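Hypothetical protein AF1704 (Archaeoglobus fulgidus, PDB 1ZBM) probably converts cyclic dehypoxanthine futalosine into 1,4-dihydroxy-6-naphthoate, a step on the route to menaquinone. Local coordinates at residues Asp46-Thr49 with Leu50-Lys53; Asp191-Val194 with Glu195-Glu198; Asp230-Arg233 with Ala234-Phe237. All blocks are in the same frame, centred on the assembly; numbering follows the deposited sequence.

Contact 1: residues Asp46-Thr49 with Leu50-Lys53; sequences DIET and LNRK
E48 and N51, three residues apart on the short helix 47-53, meet through their polar ends. The amide ND2 of N51 donates to OE1 of E48 at 3.1 Å along a nearly straight line (168°), and it reaches that oxygen on its syn side, somewhat out of the carboxylate plane. The two flat groups stand almost perpendicular, yet the acceptor lies close to the plane of the N51 amide. In E48, CG is anti to the backbone N (chi1 -171°), and the bend at chi2 swings the carboxylate alongside the N51 amide. Its other oxygen, OE2, takes a hydrogen bond from the backbone N of Y112, and R52 adds a long salt bridge, NE to OE2 at 3.9 Å, with the oxygen well out of the guanidinium plane. N51 is gripped at both ends too, since its OD1 accepts from the backbone N of S65 on strand 61-65, while CG1 of I47 packs 4.0 Å from its ND2. On another flank, T49 and K53 run side by side, CG2 against CD at 4.2 Å, and the extended lysine carries NZ to E45 and Y59. The first turn is capped by D46, the N-cap residue, whose OD1 accepts from E48 N at 2.8 Å. I47 lies about 4 Å, side chain to side chain, from H152, the predicted proton acceptor. The bonds at each end of the N51 amide are consistent with one orientation of that group, and N-H groups at both oxygens hold the buried E48 carboxylate in place, the arginine adding its charge at longer range.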
loop_
_atom_site.group_PDB
_atom_site.type_symbol
_atom_site.label_atom_id
_atom_site.label_comp_id
_atom_site.label_asym_id
_atom_site.label_seq_id
_atom_site.Cartn_x
_atom_site.Cartn_y
_atom_site.Cartn_z
ATOM N N ASP A 46 1.681 -6.081 -9.241
ATOM C CA ASP A 46 2.419 -5.142 -8.407
ATOM C C ASP A 46 1.695 -3.805 -8.302
ATOM O O ASP A 46 1.112 -3.303 -9.269
ATOM C CB ASP A 46 3.842 -4.956 -8.962
ATOM C CG ASP A 46 4.671 -3.973 -8.150
ATOM O OD1 ASP A 46 4.560 -2.753 -8.403
ATOM O OD2 ASP A 46 5.427 -4.416 -7.251
ATOM N N ILE A 47 1.748 -3.237 -7.103
ATOM C CA ILE A 47 1.091 -1.967 -6.791
ATOM C C ILE A 47 1.379 -0.852 -7.809
ATOM O O ILE A 47 0.487 -0.073 -8.153
ATOM C CB ILE A 47 1.492 -1.484 -5.364
ATOM C CG1 ILE A 47 0.701 -0.247 -4.990
ATOM C CG2 ILE A 47 2.980 -1.208 -5.301
ATOM C CD1 ILE A 47 -0.784 -0.517 -4.835
ATOM N N GLU A 48 2.610 -0.767 -8.307
ATOM C CA GLU A 48 2.896 0.287 -9.268
ATOM C C GLU A 48 2.178 -0.024 -10.581
ATOM O O GLU A 48 1.720 0.885 -11.267
ATOM C CB GLU A 48 4.404 0.439 -9.478
ATOM C CG GLU A 48 4.802 1.672 -10.298
ATOM C CD GLU A 48 4.238 2.985 -9.755
ATOM O OE1 GLU A 48 3.616 2.991 -8.667
ATOM O OE2 GLU A 48 4.427 4.029 -10.422
ATOM N N THR A 49 2.060 -1.308 -10.915
ATOM C CA THR A 49 1.362 -1.714 -12.139
ATOM C C THR A 49 -0.114 -1.298 -12.057
ATOM O O THR A 49 -0.702 -0.846 -13.048
ATOM C CB THR A 49 1.441 -3.246 -12.351
ATOM O OG1 THR A 49 2.810 -3.636 -12.520
ATOM C CG2 THR A 49 0.639 -3.672 -13.588
ATOM N N LEU A 50 -0.707 -1.444 -10.871
ATOM C CA LEU A 50 -2.104 -1.068 -10.664
ATOM C C LEU A 50 -2.283 0.459 -10.641
ATOM O O LEU A 50 -3.302 0.976 -11.097
ATOM C CB LEU A 50 -2.654 -1.680 -9.359
ATOM C CG LEU A 50 -2.616 -3.204 -9.194
ATOM C CD1 LEU A 50 -3.444 -3.631 -7.971
ATOM C CD2 LEU A 50 -3.175 -3.859 -10.447
ATOM N N ASN A 51 -1.303 1.179 -10.109
ATOM C CA ASN A 51 -1.395 2.635 -10.068
ATOM C C ASN A 51 -1.420 3.162 -11.492
ATOM O O ASN A 51 -2.141 4.100 -11.787
ATOM C CB ASN A 51 -0.207 3.256 -9.329
ATOM C CG ASN A 51 -0.283 3.063 -7.832
ATOM O OD1 ASN A 51 -1.371 2.923 -7.272
ATOM N ND2 ASN A 51 0.870 3.079 -7.169
ATOM N N ARG A 52 -0.628 2.558 -12.371
ATOM C CA ARG A 52 -0.579 2.987 -13.756
ATOM C C ARG A 52 -1.799 2.537 -14.553
ATOM O O ARG A 52 -2.407 3.339 -15.252
ATOM C CB ARG A 52 0.719 2.492 -14.406
ATOM C CG ARG A 52 1.954 3.268 -13.943
ATOM C CD ARG A 52 3.245 2.712 -14.524
ATOM N NE ARG A 52 4.390 3.608 -14.266
ATOM C CZ ARG A 52 4.634 4.733 -14.941
ATOM N NH1 ARG A 52 3.822 5.109 -15.919
ATOM N NH2 ARG A 52 5.687 5.480 -14.640
ATOM N N LYS A 53 -2.175 1.267 -14.442
ATOM C CA LYS A 53 -3.338 0.768 -15.175
ATOM C C LYS A 53 -4.618 1.469 -14.737
ATOM O O LYS A 53 -5.612 1.468 -15.460
ATOM C CB LYS A 53 -3.498 -0.737 -14.975
ATOM C CG LYS A 53 -2.474 -1.570 -15.705
ATOM C CD LYS A 53 -2.906 -3.014 -15.689
ATOM C CE LYS A 53 -2.185 -3.821 -16.747
ATOM N NZ LYS A 53 -2.718 -5.217 -16.772
#

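Contact 2: residues Asp191-Val194 with Glu195-Glu198; sequences DLSV and EVQE
The backbone leaves L192 and S193 in extended conformation and turns helical at V194, after which S193 O accepts from Q197 N and V194 O from E198 N, both at 2.9 Å. S193 sits at the bend. Its OG lies between the backbone N and the carbonyl carbon (chi1 71°), which points it at the N-H groups of the first turn, where it accepts from V196 N at 3.2 Å along an almost linear N-H (170°). The same oxygen is lined by carbon, with CB of E195 and CG2 of V196 each 3.4 Å away. This is a serine N-cap: the hydroxyl takes up an amide N-H that has no preceding turn to bond to, and it opens helix 194-213 directly after the loop that leaves strand 181-189. One residue outside the cap, L192 adds an apolar touch: its side chain and that of V196 cross obliquely, CD1 of L192 coming to 4.2 Å from CG1 of V196, while the leucine also packs on E60. Q197 then reaches back along the start of the helix. With CG beside its backbone N and the chain extended beyond it, the side chain passes S193 O, CG lying 3.2 Å from that carbonyl oxygen, and delivers NE2 to L192 O at 2.9 Å. That hydrogen bond is less direct, the N-H being bent and the donor tilted 34° from the carbonyl plane. The far end of the glutamine is held as well, OE1 accepting from NH2 of R77 on the outermost strand 76-86.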
loop_
_atom_site.group_PDB
_atom_site.type_symbol
_atom_site.label_atom_id
_atom_site.label_comp_id
_atom_site.label_asym_id
_atom_site.label_seq_id
_atom_site.Cartn_x
_atom_site.Cartn_y
_atom_site.Cartn_z
ATOM N N ASP A 191 -18.515 4.334 -11.938
ATOM C CA ASP A 191 -19.624 3.951 -12.816
ATOM C C ASP A 191 -20.382 2.691 -12.384
ATOM O O ASP A 191 -21.331 2.272 -13.055
ATOM C CB ASP A 191 -19.121 3.745 -14.246
ATOM C CG ASP A 191 -18.323 2.474 -14.393
ATOM O OD1 ASP A 191 -17.213 2.397 -13.833
ATOM O OD2 ASP A 191 -18.815 1.537 -15.055
ATOM N N LEU A 192 -19.968 2.080 -11.280
ATOM C CA LEU A 192 -20.637 0.875 -10.789
ATOM C C LEU A 192 -21.882 1.265 -10.009
ATOM O O LEU A 192 -21.906 2.304 -9.351
ATOM C CB LEU A 192 -19.706 0.085 -9.876
ATOM C CG LEU A 192 -18.358 -0.312 -10.479
ATOM C CD1 LEU A 192 -17.584 -1.120 -9.454
ATOM C CD2 LEU A 192 -18.577 -1.126 -11.760
ATOM N N SER A 193 -22.903 0.421 -10.070
ATOM C CA SER A 193 -24.153 0.697 -9.378
ATOM C C SER A 193 -24.006 0.749 -7.860
ATOM O O SER A 193 -23.041 0.232 -7.291
ATOM C CB SER A 193 -25.204 -0.355 -9.743
ATOM O OG SER A 193 -24.881 -1.610 -9.166
ATOM N N VAL A 194 -24.972 1.387 -7.210
ATOM C CA VAL A 194 -24.973 1.504 -5.761
ATOM C C VAL A 194 -25.033 0.090 -5.187
ATOM O O VAL A 194 -24.421 -0.217 -4.153
ATOM C CB VAL A 194 -26.195 2.338 -5.286
ATOM C CG1 VAL A 194 -26.288 2.331 -3.767
ATOM C CG2 VAL A 194 -26.064 3.771 -5.791
ATOM N N GLU A 195 -25.752 -0.775 -5.892
ATOM C CA GLU A 195 -25.933 -2.180 -5.510
ATOM C C GLU A 195 -24.571 -2.871 -5.391
ATOM O O GLU A 195 -24.246 -3.457 -4.358
ATOM C CB GLU A 195 -26.782 -2.866 -6.588
ATOM C CG GLU A 195 -27.648 -4.019 -6.131
ATOM C CD GLU A 195 -28.641 -4.420 -7.211
ATOM O OE1 GLU A 195 -28.206 -4.764 -8.338
ATOM O OE2 GLU A 195 -29.864 -4.389 -6.942
ATOM N N VAL A 196 -23.786 -2.800 -6.462
ATOM C CA VAL A 196 -22.461 -3.406 -6.479
ATOM C C VAL A 196 -21.536 -2.738 -5.457
ATOM O O VAL A 196 -20.727 -3.408 -4.810
ATOM C CB VAL A 196 -21.824 -3.322 -7.889
ATOM C CG1 VAL A 196 -20.370 -3.803 -7.852
ATOM C CG2 VAL A 196 -22.625 -4.175 -8.864
ATOM N N GLN A 197 -21.650 -1.423 -5.305
ATOM C CA GLN A 197 -20.802 -0.718 -4.349
ATOM C C GLN A 197 -21.006 -1.224 -2.924
ATOM O O GLN A 197 -20.041 -1.563 -2.231
ATOM C CB GLN A 197 -21.079 0.784 -4.374
ATOM C CG GLN A 197 -20.651 1.502 -5.632
ATOM C CD GLN A 197 -21.074 2.971 -5.612
ATOM O OE1 GLN A 197 -20.774 3.695 -4.663
ATOM N NE2 GLN A 197 -21.772 3.412 -6.660
ATOM N N GLU A 198 -22.257 -1.293 -2.486
ATOM C CA GLU A 198 -22.544 -1.736 -1.128
ATOM C C GLU A 198 -22.204 -3.199 -0.917
ATOM O O GLU A 198 -21.654 -3.579 0.120
ATOM C CB GLU A 198 -24.017 -1.502 -0.793
ATOM C CG GLU A 198 -24.304 -1.534 0.707
ATOM C CD GLU A 198 -23.809 -0.292 1.438
ATOM O OE1 GLU A 198 -23.195 -0.442 2.529
ATOM O OE2 GLU A 198 -24.051 0.831 0.930
#

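Contact 3: residues Asp230-Arg233 with Ala234-Phe237; sequences DRER and AKRF
K235 and E232 lie side by side on the side of helix 231-241 next to helix 215-222, both ends pointing the same way. NZ of the lysine donates to OE1 of E232 at 2.7 Å, a short salt bridge that meets the carboxylate on its syn side and 17° out of its plane; CE follows at 3.3 Å from the same oxygen. The glutamate reaches it by bending at chi2 (-51°), the lysine by a kink at chi3. NZ also pairs with D216 at the start of helix 215-222, so two carboxylates share one ammonium. An alanine in place of K235 would probably leave E232 and D216 without their common cation and cut a link between the two helices. The tightly packed part is the buried side, where A234 rests on I219 and M223, and F237 turns its ring away from the first turn, toward I156. R233 and R236 make the looser side, and R236, like E232, is exposed to solvent. CD of R233 comes only within 4.4 Å of NH2 of R236, and the like-charged ends stay apart, NE of R233 4.8 Å from NH2 of R236; R233 sends NH2 to D160 instead, just as R231, on another flank, pairs with E220. At the start of the helix D230 is the N-cap residue: its OD1 accepts from R233 N at 3.0 Å, on the anti side but well out of the carboxylate plane, and its carbonyl O takes A234 N at the same length. An aspartate N-cap with a glutamate in the first turn is a common helix start, since acidic groups suit the N-terminal end, and here that helix carries F237 to about 5 Å, side chain to side chain, from H152, the predicted proton acceptor.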
loop_
_atom_site.group_PDB
_atom_site.type_symbol
_atom_site.label_atom_id
_atom_site.label_comp_id
_atom_site.label_asym_id
_atom_site.label_seq_id
_atom_site.Cartn_x
_atom_site.Cartn_y
_atom_site.Cartn_z
ATOM N N ASP A 230 9.367 -15.401 8.158
ATOM C CA ASP A 230 8.845 -16.532 8.908
ATOM C C ASP A 230 7.393 -16.190 9.233
ATOM O O ASP A 230 6.951 -15.062 8.992
ATOM C CB ASP A 230 9.667 -16.725 10.181
ATOM C CG ASP A 230 10.100 -15.405 10.797
ATOM O OD1 ASP A 230 9.315 -14.803 11.560
ATOM O OD2 ASP A 230 11.230 -14.959 10.504
ATOM N N ARG A 231 6.652 -17.154 9.771
ATOM C CA ARG A 231 5.234 -16.955 10.099
ATOM C C ARG A 231 4.928 -15.817 11.072
ATOM O O ARG A 231 3.958 -15.077 10.893
ATOM C CB ARG A 231 4.632 -18.266 10.634
ATOM C CG ARG A 231 4.065 -19.134 9.520
ATOM C CD ARG A 231 4.019 -20.629 9.836
ATOM N NE ARG A 231 3.656 -21.378 8.626
ATOM C CZ ARG A 231 4.528 -21.898 7.761
ATOM N NH1 ARG A 231 4.092 -22.544 6.682
ATOM N NH2 ARG A 231 5.832 -21.813 7.995
ATOM N N GLU A 232 5.763 -15.666 12.091
ATOM C CA GLU A 232 5.538 -14.622 13.074
ATOM C C GLU A 232 5.745 -13.237 12.488
ATOM O O GLU A 232 4.931 -12.331 12.683
ATOM C CB GLU A 232 6.467 -14.820 14.274
ATOM C CG GLU A 232 6.058 -15.994 15.154
ATOM C CD GLU A 232 4.580 -15.935 15.549
ATOM O OE1 GLU A 232 3.775 -16.693 14.957
ATOM O OE2 GLU A 232 4.230 -15.116 16.432
ATOM N N ARG A 233 6.849 -13.083 11.770
ATOM C CA ARG A 233 7.195 -11.814 11.156
ATOM C C ARG A 233 6.133 -11.426 10.124
ATOM O O ARG A 233 5.788 -10.252 9.982
ATOM C CB ARG A 233 8.563 -11.935 10.487
ATOM C CG ARG A 233 9.411 -10.695 10.597
ATOM C CD ARG A 233 10.605 -10.942 11.499
ATOM N NE ARG A 233 11.807 -10.362 10.907
ATOM C CZ ARG A 233 13.035 -10.536 11.374
ATOM N NH1 ARG A 233 13.238 -11.283 12.457
ATOM N NH2 ARG A 233 14.056 -9.967 10.751
ATOM N N ALA A 234 5.613 -12.418 9.409
ATOM C CA ALA A 234 4.587 -12.164 8.403
ATOM C C ALA A 234 3.270 -11.728 9.060
ATOM O O ALA A 234 2.604 -10.807 8.580
ATOM C CB ALA A 234 4.367 -13.404 7.551
ATOM N N LYS A 235 2.897 -12.388 10.153
ATOM C CA LYS A 235 1.669 -12.043 10.859
ATOM C C LYS A 235 1.783 -10.603 11.342
ATOM O O LYS A 235 0.854 -9.803 11.202
ATOM C CB LYS A 235 1.455 -12.966 12.063
ATOM C CG LYS A 235 0.134 -13.724 12.063
ATOM C CD LYS A 235 -0.011 -14.576 13.314
ATOM C CE LYS A 235 1.114 -15.591 13.426
ATOM N NZ LYS A 235 1.066 -16.365 14.703
ATOM N N ARG A 236 2.940 -10.279 11.910
ATOM C CA ARG A 236 3.206 -8.939 12.424
ATOM C C ARG A 236 3.060 -7.897 11.312
ATOM O O ARG A 236 2.447 -6.853 11.519
ATOM C CB ARG A 236 4.618 -8.895 13.021
ATOM C CG ARG A 236 5.082 -7.532 13.524
ATOM C CD ARG A 236 6.549 -7.615 13.967
ATOM N NE ARG A 236 7.268 -6.353 13.781
ATOM C CZ ARG A 236 8.591 -6.257 13.681
ATOM N NH1 ARG A 236 9.162 -5.072 13.512
ATOM N NH2 ARG A 236 9.344 -7.350 13.744
ATOM N N PHE A 237 3.616 -8.189 10.137
ATOM C CA PHE A 237 3.542 -7.271 9.000
ATOM C C PHE A 237 2.108 -7.085 8.526
ATOM O O PHE A 237 1.643 -5.959 8.319
ATOM C CB PHE A 237 4.384 -7.789 7.825
ATOM C CG PHE A 237 4.398 -6.861 6.636
ATOM C CD1 PHE A 237 5.061 -5.637 6.703
ATOM C CD2 PHE A 237 3.747 -7.210 5.455
ATOM C CE1 PHE A 237 5.075 -4.774 5.618
ATOM C CE2 PHE A 237 3.752 -6.355 4.363
ATOM C CZ PHE A 237 4.422 -5.132 4.444
#

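In the fold
Each contact is local, set at the start of a helix, and no two nest or cross: they follow in series. From the N terminus, contact 1 comes first, where the chain leaves strand 39-44 of one mixed sheet and turns into helix 47-53, packed on strand 61-65. Contact 2 follows strand 181-189 of that same sheet and begins helix 194-213 at the surface. Contact 3 opens helix 231-241, joined to helix 215-222, and lies across the chain's centre from contact 1. Contacts 1 and 3 nevertheless both send a side chain close to H152, whereas contact 2 stands apart from the predicted site. The chain's two mixed sheets are consistent with the two-lobed fold of periplasmic binding proteins.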